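Local coordinates for protein peroxisomal acyl-CoA oxidase 1A (Solanum lycopersicum, PDB 2FON) that probably oxidises fatty acyl-CoA esters in peroxisomal beta-oxidation as an FAD-dependent acyl-CoA oxidase, at residues B[366-377]-B[388-399]; B[504-513]-B[586-595]. One frame throughout, in Å; residues are numbered along the deposited sequence.

Contact 1: residues B[366-377]-B[388-399]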
loop_
_atom_site.group_PDB
_atom_site.type_symbol
_atom_site.label_atom_id
_atom_site.label_comp_id
_atom_site.label_asym_id
_atom_site.label_seq_id
_atom_site.Cartn_x
_atom_site.Cartn_y
_atom_site.Cartn_z
ATOM N N VAL B 366 5.425 13.189 19.444
ATOM C CA VAL B 366 4.088 12.976 19.963
ATOM C C VAL B 366 4.120 11.690 20.767
ATOM O O VAL B 366 3.501 11.592 21.810
ATOM C CB VAL B 366 2.976 13.086 18.877
ATOM C CG1 VAL B 366 2.766 11.806 18.124
ATOM C CG2 VAL B 366 1.693 13.508 19.522
ATOM N N GLY B 367 4.940 10.742 20.369
ATOM C CA GLY B 367 5.215 9.624 21.270
ATOM C C GLY B 367 5.683 9.967 22.687
ATOM O O GLY B 367 5.195 9.368 23.661
ATOM N N GLU B 368 6.625 10.907 22.842
ATOM C CA GLU B 368 7.112 11.234 24.187
ATOM C C GLU B 368 6.048 11.967 24.921
ATOM O O GLU B 368 5.980 11.902 26.147
ATOM C CB GLU B 368 8.319 12.160 24.170
ATOM C CG GLU B 368 9.612 11.586 23.609
ATOM C CD GLU B 368 10.716 12.657 23.488
ATOM O OE1 GLU B 368 10.614 13.747 24.122
ATOM O OE2 GLU B 368 11.678 12.411 22.729
ATOM N N TRP B 369 5.240 12.728 24.194
ATOM C CA TRP B 369 4.282 13.551 24.888
ATOM C C TRP B 369 3.198 12.654 25.467
ATOM O O TRP B 369 2.591 12.989 26.490
ATOM C CB TRP B 369 3.730 14.691 24.023
ATOM C CG TRP B 369 2.602 15.361 24.695
ATOM C CD1 TRP B 369 2.683 16.277 25.665
ATOM C CD2 TRP B 369 1.211 15.083 24.503
ATOM N NE1 TRP B 369 1.421 16.603 26.110
ATOM C CE2 TRP B 369 0.500 15.890 25.407
ATOM C CE3 TRP B 369 0.503 14.238 23.644
ATOM C CZ2 TRP B 369 -0.879 15.896 25.487
ATOM C CZ3 TRP B 369 -0.892 14.232 23.715
ATOM C CH2 TRP B 369 -1.571 15.056 24.652
ATOM N N LEU B 370 3.002 11.476 24.864
ATOM C CA LEU B 370 2.001 10.552 25.423
ATOM C C LEU B 370 2.486 9.856 26.659
ATOM O O LEU B 370 1.702 9.510 27.531
ATOM C CB LEU B 370 1.524 9.552 24.403
ATOM C CG LEU B 370 0.590 10.075 23.307
ATOM C CD1 LEU B 370 0.398 8.979 22.320
ATOM C CD2 LEU B 370 -0.752 10.533 23.850
ATOM N N LYS B 371 3.795 9.659 26.724
ATOM C CA LYS B 371 4.475 9.153 27.913
ATOM C C LYS B 371 4.089 10.043 29.029
ATOM O O LYS B 371 3.725 9.563 30.076
ATOM C CB LYS B 371 5.979 9.286 27.720
ATOM C CG LYS B 371 6.829 8.277 28.417
ATOM C CD LYS B 371 7.732 7.578 27.376
ATOM C CE LYS B 371 8.376 6.298 27.972
ATOM N NZ LYS B 371 9.306 5.638 26.995
ATOM N N TRP B 372 4.162 11.353 28.807
ATOM C CA TRP B 372 3.804 12.317 29.855
ATOM C C TRP B 372 2.324 12.247 30.120
ATOM O O TRP B 372 1.916 12.193 31.271
ATOM C CB TRP B 372 4.203 13.759 29.511
ATOM C CG TRP B 372 3.657 14.781 30.480
ATOM C CD1 TRP B 372 4.187 15.131 31.706
ATOM C CD2 TRP B 372 2.458 15.565 30.332
ATOM N NE1 TRP B 372 3.403 16.082 32.307
ATOM C CE2 TRP B 372 2.337 16.369 31.489
ATOM C CE3 TRP B 372 1.467 15.657 29.340
ATOM C CZ2 TRP B 372 1.257 17.267 31.674
ATOM C CZ3 TRP B 372 0.391 16.558 29.525
ATOM C CH2 TRP B 372 0.303 17.344 30.674
ATOM N N LEU B 373 1.526 12.231 29.056
ATOM C CA LEU B 373 0.088 12.197 29.213
ATOM C C LEU B 373 -0.349 10.990 30.030
ATOM O O LEU B 373 -1.314 11.062 30.792
ATOM C CB LEU B 373 -0.656 12.250 27.874
ATOM C CG LEU B 373 -2.177 12.312 28.143
ATOM C CD1 LEU B 373 -2.675 13.677 28.605
ATOM C CD2 LEU B 373 -2.965 11.812 26.948
ATOM N N TYR B 374 0.373 9.887 29.887
ATOM C CA TYR B 374 0.087 8.700 30.700
ATOM C C TYR B 374 0.336 8.940 32.183
ATOM O O TYR B 374 -0.465 8.519 33.001
ATOM C CB TYR B 374 0.864 7.465 30.210
ATOM C CG TYR B 374 0.825 6.318 31.188
ATOM C CD1 TYR B 374 -0.278 5.459 31.231
ATOM C CD2 TYR B 374 1.878 6.099 32.083
ATOM C CE1 TYR B 374 -0.331 4.395 32.143
ATOM C CE2 TYR B 374 1.838 5.048 32.994
ATOM C CZ TYR B 374 0.726 4.195 33.025
ATOM O OH TYR B 374 0.662 3.147 33.934
ATOM N N THR B 375 1.439 9.602 32.527
ATOM C CA THR B 375 1.739 9.907 33.924
ATOM C C THR B 375 0.672 10.865 34.476
ATOM O O THR B 375 0.179 10.685 35.586
ATOM C CB THR B 375 3.181 10.485 34.095
ATOM O OG1 THR B 375 4.102 9.783 33.245
ATOM C CG2 THR B 375 3.667 10.383 35.528
ATOM N N ASP B 376 0.291 11.861 33.689
ATOM C CA ASP B 376 -0.735 12.813 34.111
ATOM C C ASP B 376 -2.103 12.173 34.409
ATOM O O ASP B 376 -2.715 12.460 35.442
ATOM C CB ASP B 376 -0.884 13.929 33.072
ATOM C CG ASP B 376 -1.843 15.049 33.521
ATOM O OD1 ASP B 376 -2.895 15.208 32.860
ATOM O OD2 ASP B 376 -1.544 15.774 34.506
ATOM N N VAL B 377 -2.576 11.322 33.505
ATOM C CA VAL B 377 -3.889 10.685 33.622
ATOM C C VAL B 377 -3.939 9.799 34.853
ATOM O O VAL B 377 -4.904 9.852 35.633
ATOM C CB VAL B 377 -4.229 9.888 32.337
ATOM C CG1 VAL B 377 -5.226 8.758 32.591
ATOM C CG2 VAL B 377 -4.744 10.832 31.254
ATOM N N THR B 388 -10.729 14.779 32.947
ATOM C CA THR B 388 -9.674 14.881 31.922
ATOM C C THR B 388 -9.674 13.662 30.957
ATOM O O THR B 388 -8.938 13.614 29.955
ATOM C CB THR B 388 -8.301 15.017 32.645
ATOM O OG1 THR B 388 -7.238 15.180 31.708
ATOM C CG2 THR B 388 -8.031 13.782 33.486
ATOM N N LEU B 389 -10.523 12.693 31.287
ATOM C CA LEU B 389 -10.544 11.382 30.683
ATOM C C LEU B 389 -11.097 11.380 29.254
ATOM O O LEU B 389 -10.465 10.837 28.379
ATOM C CB LEU B 389 -11.352 10.451 31.583
ATOM C CG LEU B 389 -10.862 9.059 31.967
ATOM C CD1 LEU B 389 -9.566 9.149 32.718
ATOM C CD2 LEU B 389 -11.924 8.422 32.848
ATOM N N PRO B 390 -12.286 11.972 29.008
ATOM C CA PRO B 390 -12.734 12.064 27.608
ATOM C C PRO B 390 -11.652 12.570 26.683
ATOM O O PRO B 390 -11.281 11.892 25.706
ATOM C CB PRO B 390 -13.851 13.092 27.683
ATOM C CG PRO B 390 -14.438 12.858 29.062
ATOM C CD PRO B 390 -13.281 12.542 29.940
ATOM N N GLU B 391 -11.139 13.756 27.002
ATOM C CA GLU B 391 -10.049 14.357 26.245
ATOM C C GLU B 391 -8.882 13.408 26.117
ATOM O O GLU B 391 -8.348 13.303 25.063
ATOM C CB GLU B 391 -9.600 15.678 26.869
ATOM C CG GLU B 391 -8.479 16.417 26.105
ATOM C CD GLU B 391 -7.089 16.317 26.776
ATOM O OE1 GLU B 391 -7.009 16.172 28.041
ATOM O OE2 GLU B 391 -6.079 16.411 26.028
ATOM N N ALA B 392 -8.479 12.717 27.179
ATOM C CA ALA B 392 -7.360 11.776 27.085
ATOM C C ALA B 392 -7.695 10.664 26.108
ATOM O O ALA B 392 -6.864 10.357 25.227
ATOM C CB ALA B 392 -7.010 11.214 28.421
ATOM N N HIS B 393 -8.908 10.096 26.230
ATOM C CA HIS B 393 -9.376 9.047 25.324
ATOM C C HIS B 393 -9.370 9.511 23.862
ATOM O O HIS B 393 -8.730 8.888 23.012
ATOM C CB HIS B 393 -10.763 8.488 25.709
ATOM C CG HIS B 393 -11.309 7.496 24.712
ATOM N ND1 HIS B 393 -11.628 6.193 25.050
ATOM C CD2 HIS B 393 -11.567 7.611 23.378
ATOM C CE1 HIS B 393 -12.051 5.550 23.970
ATOM N NE2 HIS B 393 -12.029 6.389 22.944
ATOM N N ALA B 394 -10.074 10.592 23.560
ATOM C CA ALA B 394 -10.097 11.096 22.189
ATOM C C ALA B 394 -8.684 11.406 21.611
ATOM O O ALA B 394 -8.357 11.085 20.474
ATOM C CB ALA B 394 -10.980 12.318 22.102
ATOM N N CYS B 395 -7.866 12.062 22.403
ATOM C CA CYS B 395 -6.532 12.394 22.028
ATOM C C CYS B 395 -5.734 11.125 21.656
ATOM O O CYS B 395 -5.027 11.095 20.603
ATOM C CB CYS B 395 -5.904 13.166 23.193
ATOM S SG CYS B 395 -4.157 13.522 23.067
ATOM N N THR B 396 -5.841 10.075 22.475
ATOM C CA THR B 396 -5.131 8.875 22.114
ATOM C C THR B 396 -5.779 8.142 20.948
ATOM O O THR B 396 -5.078 7.601 20.100
ATOM C CB THR B 396 -4.838 7.931 23.282
ATOM O OG1 THR B 396 -5.989 7.787 24.114
ATOM C CG2 THR B 396 -3.736 8.463 24.140
ATOM N N ALA B 397 -7.100 8.142 20.831
ATOM C CA ALA B 397 -7.693 7.400 19.691
ATOM C C ALA B 397 -7.236 8.018 18.371
ATOM O O ALA B 397 -6.812 7.318 17.440
ATOM C CB ALA B 397 -9.212 7.383 19.765
ATOM N N GLY B 398 -7.306 9.347 18.335
ATOM C CA GLY B 398 -7.006 10.158 17.182
ATOM C C GLY B 398 -5.579 10.029 16.782
ATOM O O GLY B 398 -5.286 9.874 15.587
ATOM N N LEU B 399 -4.694 10.064 17.766
ATOM C CA LEU B 399 -3.287 9.904 17.478
ATOM C C LEU B 399 -2.885 8.513 16.975
ATOM O O LEU B 399 -2.001 8.389 16.063
ATOM C CB LEU B 399 -2.462 10.297 18.686
ATOM C CG LEU B 399 -2.443 11.813 18.854
ATOM C CD1 LEU B 399 -1.524 12.206 19.944
ATOM C CD2 LEU B 399 -2.013 12.502 17.590
#
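Cys395 sets its sulfur against the rim of the Trp369 indole: Cys395 SG lies 3.4 Å from Trp369 CH2, and the line from SG to the centroid of the six-membered ring runs 89° off the ring normal, which makes this a sulfur-aromatic contact at the edge. With CG anti to the backbone N (chi1 171°), Trp369 carries its benzo edge toward the facing helix, and the sulfur meets it there. One indole face is lined within its own helix by CB of Leu373. Further along, the CD1 branch of Leu399 meets Val366 CG2 at 3.5 Å, the two side chains crossing obliquely, and the methyl CG2 of Thr396 touches Leu370 CD2 at 3.6 Å. The hydroxyl of Thr396 is turned back toward the carbonyls of its own helix. Near the other end, Val377 places CG2 3.6 Å from Ala392 CB. Apolar branches and one sulfur carry the contact, and no hydrogen bond joins the segments. The short axes stay 11.4 Å apart at an angle of 156°, an antiparallel pairing of helices 347-380 and 389-417 within the helical C-alpha1 region of the acyl-CoA oxidase family, with Thr396 about 10 Å from the predicted catalytic base Glu443, side chain to side chain.

Contact 2: residues B[504-513]-B[586-595]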
loop_
_atom_site.group_PDB
_atom_site.type_symbol
_atom_site.label_atom_id
_atom_site.label_comp_id
_atom_site.label_asym_id
_atom_site.label_seq_id
_atom_site.Cartn_x
_atom_site.Cartn_y
_atom_site.Cartn_z
ATOM N N GLU B 504 -1.406 28.799 14.861
ATOM C CA GLU B 504 -2.694 29.422 14.679
ATOM C C GLU B 504 -3.352 28.882 13.428
ATOM O O GLU B 504 -4.554 28.642 13.436
ATOM C CB GLU B 504 -2.608 30.918 14.612
ATOM C CG GLU B 504 -3.968 31.496 14.655
ATOM C CD GLU B 504 -3.964 33.001 14.557
ATOM O OE1 GLU B 504 -3.836 33.532 13.427
ATOM O OE2 GLU B 504 -4.110 33.654 15.615
ATOM N N ALA B 505 -2.564 28.689 12.372
ATOM C CA ALA B 505 -3.107 28.228 11.112
ATOM C C ALA B 505 -3.757 26.847 11.268
ATOM O O ALA B 505 -4.796 26.595 10.654
ATOM C CB ALA B 505 -2.051 28.205 10.038
ATOM N N PHE B 506 -3.172 25.978 12.099
ATOM C CA PHE B 506 -3.758 24.672 12.325
ATOM C C PHE B 506 -4.974 24.690 13.251
ATOM O O PHE B 506 -5.919 23.898 13.099
ATOM C CB PHE B 506 -2.690 23.720 12.841
ATOM C CG PHE B 506 -1.896 23.080 11.754
ATOM C CD1 PHE B 506 -0.794 23.727 11.208
ATOM C CD2 PHE B 506 -2.280 21.862 11.242
ATOM C CE1 PHE B 506 -0.089 23.159 10.161
ATOM C CE2 PHE B 506 -1.577 21.279 10.193
ATOM C CZ PHE B 506 -0.483 21.932 9.662
ATOM N N GLU B 507 -4.925 25.604 14.216
ATOM C CA GLU B 507 -6.008 25.828 15.157
ATOM C C GLU B 507 -7.223 26.341 14.424
ATOM O O GLU B 507 -8.320 25.814 14.590
ATOM C CB GLU B 507 -5.569 26.808 16.237
ATOM C CG GLU B 507 -4.648 26.177 17.296
ATOM C CD GLU B 507 -4.288 27.108 18.469
ATOM O OE1 GLU B 507 -3.776 26.594 19.477
ATOM O OE2 GLU B 507 -4.493 28.350 18.419
ATOM N N ALA B 508 -7.017 27.334 13.564
ATOM C CA ALA B 508 -8.118 27.945 12.816
ATOM C C ALA B 508 -8.804 26.886 11.977
ATOM O O ALA B 508 -9.998 26.619 12.133
ATOM C CB ALA B 508 -7.612 29.073 11.941
ATOM N N ARG B 509 -8.017 26.254 11.122
ATOM C CA ARG B 509 -8.493 25.192 10.285
ATOM C C ARG B 509 -9.389 24.194 11.043
ATOM O O ARG B 509 -10.488 23.843 10.583
ATOM C CB ARG B 509 -7.301 24.461 9.696
ATOM C CG ARG B 509 -7.709 23.231 8.894
ATOM C CD ARG B 509 -6.704 22.171 9.064
ATOM N NE ARG B 509 -6.864 21.092 8.123
ATOM C CZ ARG B 509 -6.141 19.974 8.211
ATOM N NH1 ARG B 509 -5.226 19.867 9.174
ATOM N NH2 ARG B 509 -6.326 18.964 7.352
ATOM N N SER B 510 -8.903 23.724 12.190
ATOM C CA SER B 510 -9.606 22.700 12.916
ATOM C C SER B 510 -10.895 23.264 13.527
ATOM O O SER B 510 -11.990 22.713 13.330
ATOM C CB SER B 510 -8.682 22.065 13.956
ATOM O OG SER B 510 -9.407 21.170 14.779
ATOM N N ALA B 511 -10.772 24.388 14.222
ATOM C CA ALA B 511 -11.952 25.078 14.746
ATOM C C ALA B 511 -12.947 25.254 13.635
ATOM O O ALA B 511 -14.079 24.807 13.728
ATOM C CB ALA B 511 -11.586 26.415 15.349
ATOM N N ARG B 512 -12.518 25.876 12.553
ATOM C CA ARG B 512 -13.449 26.114 11.478
ATOM C C ARG B 512 -14.069 24.811 10.997
ATOM O O ARG B 512 -15.273 24.722 10.912
ATOM C CB ARG B 512 -12.791 26.879 10.362
ATOM C CG ARG B 512 -12.667 28.320 10.661
ATOM C CD ARG B 512 -11.336 28.823 10.194
ATOM N NE ARG B 512 -11.131 30.207 10.600
ATOM C CZ ARG B 512 -11.233 31.235 9.768
ATOM N NH1 ARG B 512 -11.519 31.018 8.481
ATOM N NH2 ARG B 512 -11.032 32.473 10.217
ATOM N N MET B 513 -13.271 23.778 10.765
ATOM C CA MET B 513 -13.847 22.533 10.254
ATOM C C MET B 513 -14.838 21.884 11.205
ATOM O O MET B 513 -15.943 21.487 10.790
ATOM C CB MET B 513 -12.790 21.550 9.779
ATOM C CG MET B 513 -12.287 21.883 8.407
ATOM S SD MET B 513 -10.805 20.934 8.069
ATOM C CE MET B 513 -11.475 19.285 7.719
ATOM N N HIS B 586 -3.507 19.433 2.341
ATOM C CA HIS B 586 -4.868 19.705 2.681
ATOM C C HIS B 586 -5.090 21.205 2.453
ATOM O O HIS B 586 -5.861 21.888 3.165
ATOM C CB HIS B 586 -5.104 19.327 4.134
ATOM C CG HIS B 586 -5.285 17.857 4.382
ATOM N ND1 HIS B 586 -4.284 17.052 4.884
ATOM C CD2 HIS B 586 -6.377 17.058 4.269
ATOM C CE1 HIS B 586 -4.732 15.814 5.022
ATOM N NE2 HIS B 586 -5.993 15.789 4.635
ATOM N N GLN B 587 -4.437 21.750 1.440
ATOM C CA GLN B 587 -4.528 23.199 1.254
ATOM C C GLN B 587 -5.936 23.775 1.179
ATOM O O GLN B 587 -6.168 24.903 1.558
ATOM C CB GLN B 587 -3.727 23.655 0.063
ATOM C CG GLN B 587 -2.746 24.705 0.464
ATOM C CD GLN B 587 -2.437 25.618 -0.654
ATOM O OE1 GLN B 587 -3.279 25.845 -1.505
ATOM N NE2 GLN B 587 -1.215 26.139 -0.688
ATOM N N GLY B 588 -6.890 23.005 0.698
ATOM C CA GLY B 588 -8.221 23.550 0.624
ATOM C C GLY B 588 -8.723 23.850 2.014
ATOM O O GLY B 588 -9.380 24.857 2.231
ATOM N N ASP B 589 -8.408 22.983 2.974
ATOM C CA ASP B 589 -8.896 23.243 4.309
ATOM C C ASP B 589 -8.604 24.680 4.722
ATOM O O ASP B 589 -9.486 25.351 5.179
ATOM C CB ASP B 589 -8.367 22.249 5.332
ATOM C CG ASP B 589 -8.867 20.833 5.089
ATOM O OD1 ASP B 589 -9.799 20.668 4.237
ATOM O OD2 ASP B 589 -8.299 19.888 5.732
ATOM N N PHE B 590 -7.417 25.196 4.495
ATOM C CA PHE B 590 -7.128 26.518 4.998
ATOM C C PHE B 590 -7.611 27.641 4.097
ATOM O O PHE B 590 -7.828 28.756 4.571
ATOM C CB PHE B 590 -5.646 26.694 5.272
ATOM C CG PHE B 590 -5.003 25.543 5.983
ATOM C CD1 PHE B 590 -4.665 24.365 5.291
ATOM C CD2 PHE B 590 -4.669 25.653 7.321
ATOM C CE1 PHE B 590 -4.081 23.324 5.944
ATOM C CE2 PHE B 590 -4.029 24.613 7.975
ATOM C CZ PHE B 590 -3.743 23.450 7.299
ATOM N N LEU B 591 -7.759 27.380 2.795
ATOM C CA LEU B 591 -8.254 28.420 1.850
ATOM C C LEU B 591 -9.758 28.571 1.890
ATOM O O LEU B 591 -10.269 29.670 1.688
ATOM C CB LEU B 591 -7.833 28.134 0.419
ATOM C CG LEU B 591 -6.329 28.149 0.104
ATOM C CD1 LEU B 591 -6.050 27.277 -1.150
ATOM C CD2 LEU B 591 -5.747 29.585 -0.063
ATOM N N GLY B 592 -10.450 27.458 2.156
ATOM C CA GLY B 592 -11.910 27.402 2.330
ATOM C C GLY B 592 -12.373 28.516 3.254
ATOM O O GLY B 592 -12.499 29.688 2.834
ATOM N N THR B 593 -12.661 28.134 4.494
ATOM C CA THR B 593 -12.780 29.031 5.639
ATOM C C THR B 593 -12.323 30.497 5.456
ATOM O O THR B 593 -12.916 31.436 6.031
ATOM C CB THR B 593 -11.821 28.539 6.680
ATOM O OG1 THR B 593 -10.590 29.265 6.498
ATOM C CG2 THR B 593 -11.587 26.987 6.577
ATOM N N GLY B 594 -11.223 30.696 4.724
ATOM C CA GLY B 594 -10.703 32.046 4.465
ATOM C C GLY B 594 -9.384 32.316 5.169
ATOM O O GLY B 594 -8.725 33.313 4.874
ATOM N N TYR B 595 -8.977 31.422 6.079
ATOM C CA TYR B 595 -7.843 31.715 6.948
ATOM C C TYR B 595 -6.565 32.205 6.238
ATOM O O TYR B 595 -5.892 33.141 6.721
ATOM C CB TYR B 595 -7.550 30.600 7.952
ATOM C CG TYR B 595 -6.405 30.986 8.844
ATOM C CD1 TYR B 595 -6.591 31.840 9.939
ATOM C CD2 TYR B 595 -5.104 30.570 8.538
ATOM C CE1 TYR B 595 -5.514 32.231 10.724
ATOM C CE2 TYR B 595 -4.023 30.960 9.308
ATOM C CZ TYR B 595 -4.222 31.788 10.404
ATOM O OH TYR B 595 -3.109 32.150 11.152
#
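Arg509 and Asp589 form the salt bridge of this contact. The arginine grips side-on, with NE and NH2 both directed to the single oxygen OD2; Arg509 NH2 to Asp589 OD2 is 2.7 Å with an N-H...O angle of 154°, whereas Arg509 NE to the same oxygen is 3.0 Å and more bent. OD2 lies in the guanidinium plane, and the carboxylate is nearly coplanar with it, so the double grip limits rotation of the arginine head. Its NH1 bonds Gln547. A second polar link is the hydrogen bond from Tyr595 OH to the anti lone pair of Glu504 OE1, 2.8 Å long, with the carboxylate at nearly a right angle to the ring. Arg512 NH1 gives a weak bond to Thr593 O, and Thr593 OG1 lies 2.8 Å from the same nitrogen; Arg512 NE is held by Leu483 O. Thr593 OG1 accepts from Tyr595 N at 2.7 Å, which makes an ST turn.

Among the aromatic contacts, Phe590 points its edge at the face of Phe506, planes at 79°, while the aliphatic part of Arg509 lies off-centre over one face of Phe590, Arg509 CD being 3.7 Å from Phe590 CZ. Ala508 CB lies over the Tyr595 ring, 4.0 Å from its centroid, in a CH-pi contact. Having CG anti to its backbone N, Tyr595 extends its ring along helix 499-521 to Glu504.

The short axes cross at 79°, so helix 587-592 and the following loop lie across helix 499-521; helices 535-558 and 567-585 add Leu548 and Ile582 against Phe506, and Gly588 of the second subunit packs on Leu591.

How the contacts relate
Contact 1 lies about 15 Å from the centre of the chain, measured from its own centre, and is mostly buried, whereas contact 2 lies about 28 Å out, is only partly buried and touches the second subunit. They share no helix and belong to different parts of the chain; the nearest atoms of contact 1 and contact 2 are about 11 Å apart. Helix 535-558 nevertheless borders both, through Ile549 and Val550 beside contact 1 and Ala544, Gln547 and Leu548 beside contact 2. The chemistry differs as well: near-antiparallel long helices meet through apolar branches and one sulfur, burying 442 Å², while the steeply crossed pair buries 633 Å² and combines aromatic rings with charged groups.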